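Local coordinates for protein fatty acyl CoA synthetase FADD13 (FATTY-ACYL-CoA SYNTHETASE) (Mycobacterium tuberculosis, PDB 3R44) that is a fatty acyl CoA synthetase of the ANL superfamily of AMP-binding enzymes, with a large N-terminal portion and a small C-terminal domain, at residues E257-G262 and P284-F289; M344-A349 and S369-K374; D410-M415 and N422-E427; V438-V443 and E492-N497. One frame throughout, in Å; residues are numbered along the deposited sequence.

Contact 1. Residues E257-G262 and P284-F289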
loop_
_atom_site.group_PDB
_atom_site.type_symbol
_atom_site.label_atom_id
_atom_site.label_comp_id
_atom_site.label_asym_id
_atom_site.label_seq_id
_atom_site.Cartn_x
_atom_site.Cartn_y
_atom_site.Cartn_z
ATOM N N GLU A 257 -16.424 4.126 -19.705
ATOM C CA GLU A 257 -15.359 5.140 -19.625
ATOM C C GLU A 257 -14.097 4.703 -20.311
ATOM O O GLU A 257 -13.035 5.329 -20.181
ATOM C CB GLU A 257 -15.089 5.511 -18.171
ATOM C CG GLU A 257 -16.176 6.346 -17.572
ATOM C CD GLU A 257 -16.483 7.660 -18.334
ATOM O OE1 GLU A 257 -15.622 8.297 -18.997
ATOM O OE2 GLU A 257 -17.641 8.084 -18.240
ATOM N N ARG A 258 -14.240 3.649 -21.098
ATOM C CA ARG A 258 -13.177 3.211 -21.974
ATOM C C ARG A 258 -11.879 3.077 -21.216
ATOM O O ARG A 258 -10.848 3.577 -21.642
ATOM C CB ARG A 258 -13.021 4.205 -23.139
ATOM C CG ARG A 258 -14.316 4.481 -23.990
ATOM C CD ARG A 258 -14.056 5.523 -25.145
ATOM N NE ARG A 258 -13.457 6.777 -24.687
ATOM C CZ ARG A 258 -14.097 7.692 -23.972
ATOM N NH1 ARG A 258 -15.392 7.530 -23.691
ATOM N NH2 ARG A 258 -13.453 8.770 -23.570
ATOM N N VAL A 259 -11.932 2.373 -20.096
ATOM C CA VAL A 259 -10.817 2.201 -19.206
ATOM C C VAL A 259 -9.750 1.280 -19.829
ATOM O O VAL A 259 -10.047 0.211 -20.393
ATOM C CB VAL A 259 -11.305 1.691 -17.816
ATOM C CG1 VAL A 259 -10.105 1.314 -16.874
ATOM C CG2 VAL A 259 -12.214 2.727 -17.141
ATOM N N CYS A 260 -8.502 1.743 -19.739
ATOM C CA CYS A 260 -7.319 1.022 -20.187
ATOM C C CYS A 260 -6.611 0.214 -19.146
ATOM O O CYS A 260 -6.034 -0.857 -19.475
ATOM C CB CYS A 260 -6.327 2.011 -20.813
ATOM S SG CYS A 260 -7.034 3.135 -21.989
ATOM N N ILE A 261 -6.551 0.721 -17.908
ATOM C CA ILE A 261 -5.797 0.093 -16.867
ATOM C C ILE A 261 -6.654 0.198 -15.624
ATOM O O ILE A 261 -7.373 1.192 -15.441
ATOM C CB ILE A 261 -4.479 0.865 -16.594
ATOM C CG1 ILE A 261 -3.621 0.962 -17.865
ATOM C CG2 ILE A 261 -3.698 0.264 -15.391
ATOM C CD1 ILE A 261 -2.544 2.108 -17.695
ATOM N N GLY A 262 -6.582 -0.793 -14.757
ATOM C CA GLY A 262 -7.301 -0.715 -13.491
ATOM C C GLY A 262 -6.426 -1.079 -12.321
ATOM O O GLY A 262 -5.670 -2.037 -12.407
ATOM N N PRO A 284 -12.792 -3.784 -25.085
ATOM C CA PRO A 284 -11.609 -3.913 -25.961
ATOM C C PRO A 284 -10.487 -2.926 -25.646
ATOM O O PRO A 284 -9.354 -3.190 -26.033
ATOM C CB PRO A 284 -12.157 -3.687 -27.372
ATOM C CG PRO A 284 -13.501 -3.006 -27.163
ATOM C CD PRO A 284 -14.014 -3.425 -25.841
ATOM N N ASP A 285 -10.796 -1.829 -24.951
ATOM C CA ASP A 285 -9.759 -0.856 -24.602
ATOM C C ASP A 285 -8.995 -1.314 -23.358
ATOM O O ASP A 285 -7.926 -0.763 -23.083
ATOM C CB ASP A 285 -10.358 0.532 -24.289
ATOM C CG ASP A 285 -11.054 1.201 -25.501
ATOM O OD1 ASP A 285 -10.357 1.633 -26.439
ATOM O OD2 ASP A 285 -12.291 1.350 -25.468
ATOM N N PHE A 286 -9.544 -2.242 -22.555
ATOM C CA PHE A 286 -8.927 -2.558 -21.256
ATOM C C PHE A 286 -7.718 -3.486 -21.464
ATOM O O PHE A 286 -7.841 -4.553 -22.097
ATOM C CB PHE A 286 -9.934 -3.251 -20.333
ATOM C CG PHE A 286 -9.464 -3.308 -18.945
ATOM C CD1 PHE A 286 -9.664 -2.239 -18.098
ATOM C CD2 PHE A 286 -8.646 -4.348 -18.523
ATOM C CE1 PHE A 286 -9.170 -2.271 -16.807
ATOM C CE2 PHE A 286 -8.078 -4.350 -17.233
ATOM C CZ PHE A 286 -8.371 -3.327 -16.385
ATOM N N ARG A 287 -6.553 -3.089 -21.011
ATOM C CA ARG A 287 -5.353 -3.872 -21.247
ATOM C C ARG A 287 -4.916 -4.688 -20.061
ATOM O O ARG A 287 -4.561 -5.837 -20.247
ATOM C CB ARG A 287 -4.180 -2.973 -21.689
ATOM C CG ARG A 287 -4.526 -2.093 -22.864
ATOM C CD ARG A 287 -3.263 -1.617 -23.641
ATOM N NE ARG A 287 -2.388 -0.814 -22.767
ATOM C CZ ARG A 287 -2.540 0.484 -22.486
ATOM N NH1 ARG A 287 -3.546 1.197 -22.988
ATOM N NH2 ARG A 287 -1.627 1.087 -21.692
ATOM N N TYR A 288 -4.841 -4.087 -18.873
ATOM C CA TYR A 288 -4.369 -4.824 -17.705
ATOM C C TYR A 288 -4.778 -4.232 -16.364
ATOM O O TYR A 288 -5.024 -3.049 -16.241
ATOM C CB TYR A 288 -2.806 -4.992 -17.757
ATOM C CG TYR A 288 -2.054 -3.709 -17.731
ATOM C CD1 TYR A 288 -1.659 -3.124 -16.530
ATOM C CD2 TYR A 288 -1.719 -3.072 -18.911
ATOM C CE1 TYR A 288 -0.949 -1.996 -16.529
ATOM C CE2 TYR A 288 -1.014 -1.918 -18.927
ATOM C CZ TYR A 288 -0.639 -1.352 -17.709
ATOM O OH TYR A 288 0.051 -0.161 -17.616
ATOM N N PHE A 289 -4.751 -5.067 -15.344
ATOM C CA PHE A 289 -4.856 -4.616 -14.000
ATOM C C PHE A 289 -3.490 -4.547 -13.352
ATOM O O PHE A 289 -2.619 -5.314 -13.680
ATOM C CB PHE A 289 -5.695 -5.589 -13.183
ATOM C CG PHE A 289 -7.167 -5.588 -13.524
ATOM C CD1 PHE A 289 -8.030 -4.608 -13.019
ATOM C CD2 PHE A 289 -7.668 -6.576 -14.347
ATOM C CE1 PHE A 289 -9.397 -4.627 -13.328
ATOM C CE2 PHE A 289 -9.029 -6.591 -14.689
ATOM C CZ PHE A 289 -9.888 -5.621 -14.164
#
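Ile261 lies over one face of the Tyr288 ring. Its CG1 is 4.2 Å from the ring centroid and 26° off the ring normal, a CH-pi contact. Ile261 CD1 reaches on to Tyr288 OH at 3.4 Å. On the Phe286 ring, Cys260 O stands over the centre of one face, 4.1 Å above the plane. Phe286 CG is anti to its backbone N (chi1 -167°), which sets it 3.8 Å from Val259 O. Val259 O and Gly262 N approach that ring obliquely, and Val259 CG1 touches Phe286 CE1 at 3.7 Å. Phe286 CZ in turn sits over the centre of one face of Phe289. Ile261 CG1 also lies over a face of the Arg287 guanidinium.

The backbones pair in parallel at Ile261 with Tyr288 and at Gly262 with Phe289. Gly262 N donates to Tyr288 O at 3.1 Å. Cys260 O accepts from Arg287 N at 2.8 Å. The Arg287 guanidinium has its salt bridge with Asp212, and Tyr288 OH bonds to Asp207 O.

The Schellman motif that ends helix 247-256 has Arg258 as its C-prime residue, at the start of the contact. Strands 261-264 and 288-291 are parallel neighbours in a large mixed sheet. With helices 266-274 and 276-280 between them in the chain, they form a beta-alpha-beta unit. Helix 266-274 packs on Phe289 through Leu269.

Contact 2. Residues M344-A349 and S369-K374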
loop_
_atom_site.group_PDB
_atom_site.type_symbol
_atom_site.label_atom_id
_atom_site.label_comp_id
_atom_site.label_asym_id
_atom_site.label_seq_id
_atom_site.Cartn_x
_atom_site.Cartn_y
_atom_site.Cartn_z
ATOM N N MET A 344 12.435 0.710 -12.682
ATOM C CA MET A 344 13.315 1.804 -13.023
ATOM C C MET A 344 13.488 2.623 -11.798
ATOM O O MET A 344 12.573 2.785 -11.004
ATOM C CB MET A 344 12.799 2.703 -14.156
ATOM C CG MET A 344 12.942 2.124 -15.457
ATOM S SD MET A 344 14.603 1.560 -15.890
ATOM C CE MET A 344 15.517 3.077 -16.079
ATOM N N PHE A 345 14.694 3.115 -11.610
ATOM C CA PHE A 345 15.030 4.019 -10.493
ATOM C C PHE A 345 15.032 3.350 -9.115
ATOM O O PHE A 345 15.055 4.045 -8.109
ATOM C CB PHE A 345 14.141 5.272 -10.498
ATOM C CG PHE A 345 14.080 5.945 -11.829
ATOM C CD1 PHE A 345 15.242 6.407 -12.424
ATOM C CD2 PHE A 345 12.882 6.063 -12.508
ATOM C CE1 PHE A 345 15.216 7.003 -13.721
ATOM C CE2 PHE A 345 12.841 6.663 -13.780
ATOM C CZ PHE A 345 14.001 7.110 -14.398
ATOM N N THR A 346 15.029 2.019 -9.098
ATOM C CA THR A 346 15.020 1.256 -7.837
ATOM C C THR A 346 16.059 0.145 -7.910
ATOM O O THR A 346 16.145 -0.580 -8.921
ATOM C CB THR A 346 13.614 0.672 -7.484
ATOM O OG1 THR A 346 13.495 0.484 -6.061
ATOM C CG2 THR A 346 13.378 -0.662 -8.154
ATOM N N ASP A 347 16.877 0.007 -6.853
ATOM C CA ASP A 347 17.706 -1.171 -6.752
ATOM C C ASP A 347 17.154 -2.044 -5.628
ATOM O O ASP A 347 16.762 -1.550 -4.570
ATOM C CB ASP A 347 19.182 -0.861 -6.463
ATOM C CG ASP A 347 19.862 -0.001 -7.559
ATOM O OD1 ASP A 347 19.365 0.060 -8.693
ATOM O OD2 ASP A 347 20.924 0.614 -7.299
ATOM N N VAL A 348 17.110 -3.344 -5.831
ATOM C CA VAL A 348 16.510 -4.247 -4.824
ATOM C C VAL A 348 17.472 -5.374 -4.634
ATOM O O VAL A 348 18.008 -5.857 -5.620
ATOM C CB VAL A 348 15.151 -4.824 -5.311
ATOM C CG1 VAL A 348 14.603 -5.865 -4.286
ATOM C CG2 VAL A 348 14.146 -3.677 -5.679
ATOM N N ALA A 349 17.766 -5.780 -3.401
ATOM C CA ALA A 349 18.733 -6.835 -3.182
ATOM C C ALA A 349 18.299 -7.574 -1.920
ATOM O O ALA A 349 17.226 -7.253 -1.361
ATOM C CB ALA A 349 20.207 -6.257 -3.028
ATOM N N SER A 369 17.084 3.607 -3.361
ATOM C CA SER A 369 16.283 4.321 -4.311
ATOM C C SER A 369 15.882 5.664 -3.738
ATOM O O SER A 369 15.661 5.776 -2.533
ATOM C CB SER A 369 14.966 3.582 -4.590
ATOM O OG SER A 369 14.188 4.200 -5.618
ATOM N N ASP A 370 15.719 6.651 -4.601
ATOM C CA ASP A 370 15.095 7.926 -4.195
ATOM C C ASP A 370 13.583 7.817 -3.867
ATOM O O ASP A 370 13.014 8.775 -3.346
ATOM C CB ASP A 370 15.259 8.978 -5.298
ATOM C CG ASP A 370 16.657 9.515 -5.410
ATOM O OD1 ASP A 370 17.379 9.419 -4.407
ATOM O OD2 ASP A 370 17.005 10.080 -6.477
ATOM N N ILE A 371 12.937 6.687 -4.152
ATOM C CA ILE A 371 11.557 6.484 -3.734
ATOM C C ILE A 371 11.407 6.304 -2.217
ATOM O O ILE A 371 10.285 6.364 -1.673
ATOM C CB ILE A 371 10.898 5.273 -4.421
ATOM C CG1 ILE A 371 11.478 3.994 -3.805
ATOM C CG2 ILE A 371 10.968 5.345 -6.048
ATOM C CD1 ILE A 371 10.966 2.701 -4.451
ATOM N N LEU A 372 12.526 6.073 -1.528
ATOM C CA LEU A 372 12.490 5.759 -0.101
ATOM C C LEU A 372 12.125 6.950 0.735
ATOM O O LEU A 372 12.441 8.106 0.438
ATOM C CB LEU A 372 13.827 5.196 0.377
ATOM C CG LEU A 372 14.140 3.831 -0.205
ATOM C CD1 LEU A 372 15.587 3.456 0.143
ATOM C CD2 LEU A 372 13.175 2.762 0.267
ATOM N N LEU A 373 11.495 6.645 1.842
ATOM C CA LEU A 373 11.194 7.639 2.856
ATOM C C LEU A 373 12.408 8.451 3.265
ATOM O O LEU A 373 13.571 7.973 3.266
ATOM C CB LEU A 373 10.557 6.978 4.119
ATOM C CG LEU A 373 11.549 6.359 5.131
ATOM C CD1 LEU A 373 10.817 5.900 6.370
ATOM C CD2 LEU A 373 12.402 5.159 4.558
ATOM N N LYS A 374 12.142 9.677 3.627
ATOM C CA LYS A 374 13.162 10.530 4.202
ATOM C C LYS A 374 13.524 10.073 5.618
ATOM O O LYS A 374 14.713 10.039 6.013
ATOM C CB LYS A 374 12.689 11.987 4.251
ATOM C CG LYS A 374 13.649 12.885 5.052
ATOM C CD LYS A 374 13.056 14.261 5.382
ATOM C CE LYS A 374 13.150 15.192 4.237
ATOM N NZ LYS A 374 12.762 16.598 4.631
HETATM O O HOH W 1 16.149 6.369 -7.389
#
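Ser369 OG donates to Phe345 O at 2.6 Å, and this short bond is the tight point of the contact. The hydroxyl comes in tilted 20° from the carbonyl plane. It is also an acceptor: Ile371 N reaches the same OG at 3.1 Å, with a nearly straight angle of 171° at the hydrogen. This second bond makes an ST turn, which lies within a type I turn from Ser369 to Leu372. Ser369 OG is anti to its own backbone N (chi1 -175°), and there it serves both partners.

Beside this bond the packing is slight. The Thr346 hydroxyl oxygen OG1 is 3.7 Å from Ser369 CB and as far from Ile371 CD1. Thr346 has two conformers, so these touches are doubtful.

The other side is wetter. Phe345 and Asp370 are both exposed, and the end of the Phe345 side chain leads away from the turn. A water bridges the two backbones here. It donates to Phe345 O at 2.7 Å and accepts from Asp370 N at 2.8 Å. Phe345 O therefore holds two donors.

The contact lies where strand 346-351 begins and strand 364-369 ends, two inner neighbours of a five-stranded antiparallel sheet. They pair through Asp347 with Lys368 and Ala349 with Val366. Helix 192-205 packs alongside, with Ser197 against Ile371 and Ser204 against Phe345.

Contact 3. Residues D410-M415 and N422-E427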
loop_
_atom_site.group_PDB
_atom_site.type_symbol
_atom_site.label_atom_id
_atom_site.label_comp_id
_atom_site.label_asym_id
_atom_site.label_seq_id
_atom_site.Cartn_x
_atom_site.Cartn_y
_atom_site.Cartn_z
ATOM N N ASP A 410 8.403 -14.221 3.537
ATOM C CA ASP A 410 7.713 -13.862 4.780
ATOM C C ASP A 410 7.763 -12.358 4.964
ATOM O O ASP A 410 8.655 -11.689 4.414
ATOM C CB ASP A 410 8.386 -14.491 5.978
ATOM C CG ASP A 410 7.480 -15.400 6.764
ATOM O OD1 ASP A 410 6.216 -15.283 6.726
ATOM O OD2 ASP A 410 8.072 -16.290 7.402
ATOM N N ARG A 411 6.779 -11.845 5.681
ATOM C CA ARG A 411 6.682 -10.437 5.943
ATOM C C ARG A 411 7.011 -10.194 7.391
ATOM O O ARG A 411 6.778 -11.069 8.242
ATOM C CB ARG A 411 5.281 -9.933 5.701
ATOM C CG ARG A 411 4.689 -10.288 4.356
ATOM C CD ARG A 411 5.406 -9.593 3.298
ATOM N NE ARG A 411 4.543 -8.949 2.310
ATOM C CZ ARG A 411 4.473 -7.625 2.122
ATOM N NH1 ARG A 411 5.191 -6.776 2.876
ATOM N NH2 ARG A 411 3.674 -7.145 1.176
ATOM N N LEU A 412 7.485 -8.981 7.647
ATOM C CA LEU A 412 7.818 -8.513 8.994
ATOM C C LEU A 412 6.655 -8.747 9.941
ATOM O O LEU A 412 6.865 -9.182 11.077
ATOM C CB LEU A 412 8.149 -7.014 8.956
ATOM C CG LEU A 412 8.501 -6.359 10.311
ATOM C CD1 LEU A 412 9.580 -7.206 10.942
ATOM C CD2 LEU A 412 8.940 -4.951 10.132
ATOM N N LYS A 413 5.423 -8.497 9.469
ATOM C CA LYS A 413 4.225 -8.630 10.326
ATOM C C LYS A 413 4.003 -10.004 10.913
ATOM O O LYS A 413 3.289 -10.148 11.896
ATOM C CB LYS A 413 2.946 -8.220 9.587
ATOM C CG LYS A 413 2.596 -9.133 8.422
ATOM C CD LYS A 413 1.514 -8.587 7.508
ATOM C CE LYS A 413 1.234 -9.626 6.377
ATOM N NZ LYS A 413 -0.032 -9.315 5.647
ATOM N N ASP A 414 4.565 -11.023 10.283
ATOM C CA ASP A 414 4.401 -12.386 10.712
ATOM C C ASP A 414 5.610 -12.933 11.449
ATOM O O ASP A 414 5.577 -14.033 11.990
ATOM C CB ASP A 414 4.085 -13.256 9.481
ATOM C CG ASP A 414 2.708 -12.911 8.854
ATOM O OD1 ASP A 414 1.759 -12.525 9.590
ATOM O OD2 ASP A 414 2.585 -12.987 7.614
ATOM N N MET A 415 6.654 -12.130 11.554
ATOM C CA MET A 415 7.848 -12.527 12.265
ATOM C C MET A 415 7.531 -12.777 13.755
ATOM O O MET A 415 6.656 -12.123 14.342
ATOM C CB MET A 415 8.932 -11.459 12.134
ATOM C CG MET A 415 10.250 -11.905 12.744
ATOM S SD MET A 415 11.507 -10.599 12.676
ATOM C CE MET A 415 10.987 -9.466 13.992
ATOM N N ASN A 422 14.565 -13.499 16.717
ATOM C CA ASN A 422 13.601 -13.380 15.627
ATOM C C ASN A 422 13.490 -14.683 14.873
ATOM O O ASN A 422 14.493 -15.225 14.469
ATOM C CB ASN A 422 14.031 -12.301 14.637
ATOM C CG ASN A 422 13.882 -10.900 15.192
ATOM O OD1 ASN A 422 13.420 -10.710 16.318
ATOM N ND2 ASN A 422 14.280 -9.911 14.409
ATOM N N VAL A 423 12.265 -15.144 14.651
ATOM C CA VAL A 423 11.999 -16.367 13.939
ATOM C C VAL A 423 10.969 -16.053 12.864
ATOM O O VAL A 423 9.869 -15.545 13.190
ATOM C CB VAL A 423 11.398 -17.421 14.926
ATOM C CG1 VAL A 423 11.153 -18.685 14.272
ATOM C CG2 VAL A 423 12.332 -17.628 16.101
ATOM N N TYR A 424 11.280 -16.334 11.600
ATOM C CA TYR A 424 10.269 -16.142 10.568
ATOM C C TYR A 424 9.587 -17.496 10.247
ATOM O O TYR A 424 10.247 -18.550 10.102
ATOM C CB TYR A 424 10.774 -15.491 9.266
ATOM C CG TYR A 424 11.156 -14.024 9.308
ATOM C CD1 TYR A 424 10.252 -13.022 8.925
ATOM C CD2 TYR A 424 12.432 -13.653 9.685
ATOM C CE1 TYR A 424 10.646 -11.655 8.917
ATOM C CE2 TYR A 424 12.839 -12.318 9.700
ATOM C CZ TYR A 424 11.944 -11.305 9.314
ATOM O OH TYR A 424 12.352 -9.941 9.316
ATOM N N PRO A 425 8.266 -17.459 10.117
ATOM C CA PRO A 425 7.487 -18.670 9.926
ATOM C C PRO A 425 7.889 -19.475 8.704
ATOM O O PRO A 425 7.855 -20.694 8.783
ATOM C CB PRO A 425 6.078 -18.125 9.719
ATOM C CG PRO A 425 6.040 -16.967 10.575
ATOM C CD PRO A 425 7.362 -16.314 10.303
ATOM N N ALA A 426 8.284 -18.827 7.603
ATOM C CA ALA A 426 8.611 -19.534 6.358
ATOM C C ALA A 426 9.790 -20.461 6.551
ATOM O O ALA A 426 9.866 -21.494 5.917
ATOM C CB ALA A 426 8.916 -18.552 5.180
ATOM N N GLU A 427 10.682 -20.104 7.469
ATOM C CA GLU A 427 11.888 -20.904 7.731
ATOM C C GLU A 427 11.474 -22.288 8.248
ATOM O O GLU A 427 12.027 -23.317 7.847
ATOM C CB GLU A 427 12.786 -20.193 8.758
ATOM C CG GLU A 427 13.119 -18.736 8.402
ATOM C CD GLU A 427 14.074 -18.071 9.432
ATOM O OE1 GLU A 427 15.282 -18.436 9.400
ATOM O OE2 GLU A 427 13.623 -17.200 10.245
#
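A Met-aromatic contact between Met415 and Tyr424 joins the 3-10 turn 412-414 to the chain leaving the hairpin 416-418/421-423. This is consistent with the region that links the large and small domains in ANL enzymes. Met415 CG sits almost on the ring axis, 3.8 Å from the centroid and 7° off the normal, as a CH-pi contact. SD lies obliquely at 4.0 Å from the same centroid. The chain then bends at chi3 (76°), and CE comes 3.4 Å from Asn422 CG. At the ring edge, Arg411 O and Glu427 OE2 lie in the plane. Tyr424 OH bonds outward to Gly395 O, and Tyr424 N donates to Glu427 OE2 at 2.8 Å.

The second half of the contact combines proline packing with one hydrogen bond and sits at the start of helix 425-432. Pro425 packs across Asp410 at about a right angle, with its CD 3.0 Å from Asp410 OD2. The proline ring also meets the end of the 3-10 turn, its CG lying 3.3 Å from Asp414 O. Asp414 itself has a salt bridge to Arg508. Asp410 OD2 accepts from Ala426 N at 2.6 Å, on its syn side and 32° out of the carboxylate plane.

Contact 4. Residues V438-V443 and E492-N497; sequences VSEVAV and EAIPRN
Glu440 and Arg496 both have CG anti to their own carbonyl carbon, with chi1 -58° and -71°. Glu440 is extended beyond CG, and Arg496 from CG to NE. The two side chains cross obliquely where the charged ends meet. Arg496 grips a single oxygen side-on. Its NH2 donates to Glu440 OE1 at 3.0 Å and its NE to the same atom at 3.3 Å. OE1 lies at the edge of the guanidinium, near its plane. Both nitrogens reach it on its anti side and from one face of the carboxylate, whose plane is 39° from the guanidinium. A water also donates to OE1, at 2.8 Å, and accepts from Ile494 N at 2.9 Å. Arg496 NH1 bonds to Gly500 O.

Beside the salt bridge, Ile494 CD1 packs 3.9 Å from Glu440 CB and 4.3 Å from Ala442 CB. Ile502 also touches Ala442, Ile494 and Arg496. Val441 points away from the loop and meets helix 425-432.

The loop 492-497 packs against strand 438-448, an outer strand of the three-stranded sheet in the C-terminal domain. Ser439 and Glu440 both face Val460 of strand 454-461, the pairing of a classic beta bulge.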
loop_
_atom_site.group_PDB
_atom_site.type_symbol
_atom_site.label_atom_id
_atom_site.label_comp_id
_atom_site.label_asym_id
_atom_site.label_seq_id
_atom_site.Cartn_x
_atom_site.Cartn_y
_atom_site.Cartn_z
ATOM N N VAL A 438 2.737 -34.873 5.558
ATOM C CA VAL A 438 2.266 -33.509 5.756
ATOM C C VAL A 438 1.768 -32.888 4.447
ATOM O O VAL A 438 2.526 -32.807 3.490
ATOM C CB VAL A 438 3.392 -32.611 6.300
ATOM C CG1 VAL A 438 2.932 -31.150 6.250
ATOM C CG2 VAL A 438 3.778 -33.048 7.752
ATOM N N SER A 439 0.533 -32.390 4.407
ATOM C CA SER A 439 0.047 -31.763 3.175
ATOM C C SER A 439 0.129 -30.252 3.198
ATOM O O SER A 439 0.299 -29.655 2.154
ATOM C CB SER A 439 -1.387 -32.176 2.813
ATOM O OG SER A 439 -2.311 -31.993 3.834
ATOM N N GLU A 440 -0.062 -29.645 4.361
ATOM C CA GLU A 440 -0.009 -28.203 4.483
ATOM C C GLU A 440 0.530 -27.842 5.861
ATOM O O GLU A 440 0.348 -28.592 6.835
ATOM C CB GLU A 440 -1.395 -27.530 4.336
ATOM C CG GLU A 440 -2.207 -27.738 3.046
ATOM C CD GLU A 440 -3.688 -27.423 3.292
ATOM O OE1 GLU A 440 -4.042 -26.236 3.435
ATOM O OE2 GLU A 440 -4.486 -28.369 3.366
ATOM N N VAL A 441 1.170 -26.680 5.939
ATOM C CA VAL A 441 1.670 -26.142 7.233
ATOM C C VAL A 441 1.632 -24.628 7.240
ATOM O O VAL A 441 1.951 -23.978 6.234
ATOM C CB VAL A 441 3.110 -26.650 7.587
ATOM C CG1 VAL A 441 4.091 -26.265 6.540
ATOM C CG2 VAL A 441 3.567 -26.113 8.960
ATOM N N ALA A 442 1.202 -24.054 8.345
ATOM C CA ALA A 442 1.296 -22.609 8.554
ATOM C C ALA A 442 1.832 -22.432 9.924
ATOM O O ALA A 442 1.332 -23.069 10.848
ATOM C CB ALA A 442 -0.064 -21.986 8.480
ATOM N N VAL A 443 2.764 -21.485 10.106
ATOM C CA VAL A 443 3.367 -21.192 11.409
ATOM C C VAL A 443 2.973 -19.777 11.836
ATOM O O VAL A 443 3.045 -18.833 11.020
ATOM C CB VAL A 443 4.905 -21.365 11.396
ATOM C CG1 VAL A 443 5.577 -20.797 12.700
ATOM C CG2 VAL A 443 5.273 -22.859 11.196
ATOM N N GLU A 492 -7.609 -30.176 10.802
ATOM C CA GLU A 492 -8.181 -30.744 9.604
ATOM C C GLU A 492 -8.057 -29.768 8.425
ATOM O O GLU A 492 -8.105 -30.199 7.306
ATOM C CB GLU A 492 -9.671 -31.119 9.833
ATOM C CG GLU A 492 -9.840 -32.253 10.801
ATOM C CD GLU A 492 -9.211 -33.578 10.324
ATOM O OE1 GLU A 492 -9.335 -33.889 9.107
ATOM O OE2 GLU A 492 -8.578 -34.282 11.173
ATOM N N ALA A 493 -7.954 -28.465 8.710
ATOM C CA ALA A 493 -7.928 -27.411 7.712
ATOM C C ALA A 493 -7.309 -26.155 8.289
ATOM O O ALA A 493 -7.478 -25.852 9.472
ATOM C CB ALA A 493 -9.349 -27.068 7.193
ATOM N N ILE A 494 -6.643 -25.428 7.402
ATOM C CA ILE A 494 -6.092 -24.119 7.635
ATOM C C ILE A 494 -6.987 -23.079 6.930
ATOM O O ILE A 494 -7.474 -23.322 5.828
ATOM C CB ILE A 494 -4.642 -24.089 7.093
ATOM C CG1 ILE A 494 -3.770 -24.919 8.042
ATOM C CG2 ILE A 494 -4.102 -22.666 6.970
ATOM C CD1 ILE A 494 -2.442 -25.347 7.343
ATOM N N PRO A 495 -7.200 -21.918 7.571
ATOM C CA PRO A 495 -8.076 -20.911 6.949
ATOM C C PRO A 495 -7.421 -20.225 5.742
ATOM O O PRO A 495 -6.313 -19.673 5.841
ATOM C CB PRO A 495 -8.354 -19.949 8.098
ATOM C CG PRO A 495 -7.101 -19.975 8.919
ATOM C CD PRO A 495 -6.643 -21.437 8.848
ATOM N N ARG A 496 -8.086 -20.293 4.601
ATOM C CA ARG A 496 -7.614 -19.615 3.410
ATOM C C ARG A 496 -8.720 -18.796 2.773
ATOM O O ARG A 496 -9.901 -19.101 2.934
ATOM C CB ARG A 496 -7.133 -20.597 2.385
ATOM C CG ARG A 496 -5.830 -21.300 2.706
ATOM C CD ARG A 496 -5.704 -22.432 1.660
ATOM N NE ARG A 496 -4.662 -23.353 2.053
ATOM C CZ ARG A 496 -3.413 -23.229 1.664
ATOM N NH1 ARG A 496 -3.067 -22.232 0.865
ATOM N NH2 ARG A 496 -2.508 -24.110 2.067
ATOM N N ASN A 497 -8.341 -17.754 2.040
ATOM C CA ASN A 497 -9.350 -16.899 1.415
ATOM C C ASN A 497 -9.721 -17.502 0.054
ATOM O O ASN A 497 -9.115 -18.511 -0.314
ATOM C CB ASN A 497 -8.854 -15.428 1.390
ATOM C CG ASN A 497 -7.737 -15.185 0.434
ATOM O OD1 ASN A 497 -7.336 -16.067 -0.320
ATOM N ND2 ASN A 497 -7.258 -13.940 0.398
HETATM O O HOH W 2 -6.521 -26.629 4.777
#

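Contacts 1 and 2 both lie in the large AMP-binding portion of the chain but do not touch; their centres are 28 Å apart. Contact 3 is 23 Å from contact 2, centre to centre, and lies on the opposite side of the chain's centre from contact 1. Contact 4 belongs to the C-terminal domain. Contacts 3 and 4 do touch: Pro425 CB packs 3.4 Å from Val443 O, where helix 425-432 is followed in the chain by strand 438-448. The bound histidine, whose pocket includes His192, Glu193 and His196, lies near contact 2, about 6 Å from the Asp370 side chain. A malonate ion, probably from the crystallisation liquor, lies about 6 Å from the Arg496 side chain of contact 4.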